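Local coordinates for uncharacterized protein CGL0972 (Corynebacterium glutamicum, PDB 2VQG) that probably forms an anion-selective channel in the outer envelope of this bacterium, as an alpha-helical porin, at residues Gly38-Leu44 with Val84-Thr88. Coordinates in Å, arbitrary orientation, origin at the centre of the assembly. Residues are numbered along the deposited sequence.
Sequences GQYNREL and VKADT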
loop_
_atom_site.group_PDB
_atom_site.type_symbol
_atom_site.label_atom_id
_atom_site.label_comp_id
_atom_site.label_asym_id
_atom_site.label_seq_id
_atom_site.Cartn_x
_atom_site.Cartn_y
_atom_site.Cartn_z
ATOM N N GLY A 38 11.084 -2.629 8.398
ATOM C CA GLY A 38 10.547 -3.606 9.353
ATOM C C GLY A 38 9.040 -3.526 9.430
ATOM O O GLY A 38 8.423 -3.957 10.408
ATOM N N GLN A 39 8.445 -2.954 8.389
ATOM C CA GLN A 39 7.029 -2.742 8.360
ATOM C C GLN A 39 6.321 -4.039 8.006
ATOM O O GLN A 39 6.774 -4.791 7.139
ATOM C CB GLN A 39 6.712 -1.659 7.333
ATOM C CG GLN A 39 5.452 -0.905 7.577
ATOM C CD GLN A 39 5.223 0.151 6.508
ATOM O OE1 GLN A 39 5.803 0.077 5.427
ATOM N NE2 GLN A 39 4.376 1.141 6.808
ATOM N N TYR A 40 5.217 -4.298 8.697
ATOM C CA TYR A 40 4.323 -5.390 8.350
ATOM C C TYR A 40 3.350 -4.945 7.287
ATOM O O TYR A 40 3.087 -3.742 7.160
ATOM C CB TYR A 40 3.554 -5.841 9.588
ATOM C CG TYR A 40 4.432 -6.621 10.536
ATOM C CD1 TYR A 40 4.812 -7.926 10.236
ATOM C CD2 TYR A 40 4.898 -6.051 11.718
ATOM C CE1 TYR A 40 5.627 -8.647 11.078
ATOM C CE2 TYR A 40 5.719 -6.773 12.584
ATOM C CZ TYR A 40 6.083 -8.072 12.255
ATOM O OH TYR A 40 6.902 -8.809 13.102
ATOM N N ASN A 41 2.799 -5.907 6.548
ATOM C CA ASN A 41 1.752 -5.636 5.557
ATOM C C ASN A 41 0.661 -4.717 6.136
ATOM O O ASN A 41 0.358 -3.652 5.575
ATOM C CB ASN A 41 1.168 -6.970 5.040
ATOM C CG ASN A 41 -0.001 -6.779 4.068
ATOM O OD1 ASN A 41 -0.940 -6.018 4.337
ATOM N ND2 ASN A 41 0.039 -7.494 2.948
ATOM N N ARG A 42 0.108 -5.119 7.279
ATOM C CA ARG A 42 -0.980 -4.374 7.914
ATOM C C ARG A 42 -0.646 -2.899 8.152
ATOM O O ARG A 42 -1.494 -2.025 7.938
ATOM C CB ARG A 42 -1.372 -5.047 9.241
ATOM C CG ARG A 42 -2.749 -4.649 9.742
ATOM C CD ARG A 42 -3.051 -5.227 11.122
ATOM N NE ARG A 42 -3.656 -6.564 11.079
ATOM C CZ ARG A 42 -3.060 -7.694 11.480
ATOM N NH1 ARG A 42 -1.820 -7.672 11.953
ATOM N NH2 ARG A 42 -3.709 -8.854 11.411
ATOM N N GLU A 43 0.583 -2.634 8.590
ATOM C CA GLU A 43 1.054 -1.270 8.881
ATOM C C GLU A 43 1.138 -0.413 7.622
ATOM O O GLU A 43 0.730 0.753 7.620
ATOM C CB GLU A 43 2.425 -1.300 9.542
ATOM C CG GLU A 43 2.420 -1.971 10.922
ATOM C CD GLU A 43 3.803 -2.056 11.558
ATOM O OE1 GLU A 43 4.825 -2.195 10.833
ATOM O OE2 GLU A 43 3.859 -1.987 12.810
ATOM N N LEU A 44 1.673 -0.996 6.554
ATOM C CA LEU A 44 1.682 -0.277 5.271
ATOM C C LEU A 44 0.259 0.043 4.790
ATOM O O LEU A 44 -0.008 1.155 4.320
ATOM C CB LEU A 44 2.461 -1.066 4.197
ATOM C CG LEU A 44 2.425 -0.494 2.765
ATOM C CD1 LEU A 44 2.959 0.935 2.706
ATOM C CD2 LEU A 44 3.221 -1.382 1.795
ATOM N N VAL A 84 7.503 -5.556 2.413
ATOM C CA VAL A 84 6.967 -5.599 3.770
ATOM C C VAL A 84 6.838 -7.052 4.225
ATOM O O VAL A 84 6.808 -7.965 3.391
ATOM C CB VAL A 84 5.584 -4.878 3.897
ATOM C CG1 VAL A 84 5.720 -3.369 3.612
ATOM C CG2 VAL A 84 4.532 -5.498 2.994
ATOM N N LYS A 85 6.763 -7.242 5.541
ATOM C CA LYS A 85 6.593 -8.560 6.163
ATOM C C LYS A 85 5.142 -9.042 6.171
ATOM O O LYS A 85 4.207 -8.239 6.295
ATOM C CB LYS A 85 7.104 -8.524 7.608
ATOM C CG LYS A 85 8.580 -8.186 7.766
ATOM C CD LYS A 85 9.018 -8.296 9.236
ATOM C CE LYS A 85 8.657 -7.040 10.010
ATOM N NZ LYS A 85 9.147 -7.060 11.417
ATOM N N ALA A 86 4.960 -10.362 6.067
ATOM C CA ALA A 86 3.639 -11.000 6.224
ATOM C C ALA A 86 3.089 -10.886 7.678
ATOM O O ALA A 86 3.931 -10.733 8.612
ATOM C CB ALA A 86 3.747 -12.485 5.833
ATOM N N ASP A 87 1.787 -10.909 7.716
ATOM C CA ASP A 87 1.139 -10.895 9.022
ATOM C C ASP A 87 1.237 -12.244 9.651
ATOM O O ASP A 87 1.089 -13.279 8.953
ATOM C CB ASP A 87 -0.344 -10.418 8.809
ATOM C CG ASP A 87 -0.572 -9.061 8.412
ATOM O OD1 ASP A 87 0.294 -8.181 8.651
ATOM O OD2 ASP A 87 -1.573 -8.771 7.699
ATOM N N THR A 88 1.543 -12.222 10.964
ATOM C CA THR A 88 1.574 -13.474 11.716
ATOM C C THR A 88 0.403 -13.601 12.674
ATOM O O THR A 88 -0.551 -12.742 12.848
ATOM C CB THR A 88 2.949 -13.783 12.448
ATOM O OG1 THR A 88 3.131 -12.637 13.433
ATOM C CG2 THR A 88 4.052 -13.423 11.367
#
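Two backbone hydrogen bonds on Lys85 hold the segments together. Lys85 N donates to Gln39 O (2.9 Å), and Asn41 N donates to Lys85 O (2.7 Å). One residue thus bonds to both neighbours of Tyr40, the pattern of a single parallel beta bridge. Beyond the bridge, the Asp87 side chain takes over: Arg42 N makes a weak hydrogen bond to Asp87 OD1 (3.4 Å). Arg42 NH1 lies 4.0 Å from the same Asp87 OD1, a long salt bridge with the oxygen out of the guanidinium plane.

The Lys85 side chain folds over the Tyr40 ring. Lys85 CE sits over the face of the Tyr40 ring, 3.7 Å from its centroid, as a CH-pi contact. Lys85 NZ makes an off-centre cation-pi contact, 3.9 Å from the Tyr40 centroid. Inward, Val84 CG1 packs on Leu44 CD2 (3.7 Å), and Val84 CG2 meets Asn41 CA (3.8 Å). Asn41 ND2 turns to Gln79 and Asp76 of helix 61-80.

Tyr40 is at the N-cap of helix 41-52, and Tyr40 N donates to Glu43 OE1 (3.0 Å). The single parallel bridge ties the start of this helix to the chain that follows helix 61-80, in an all-helical fold.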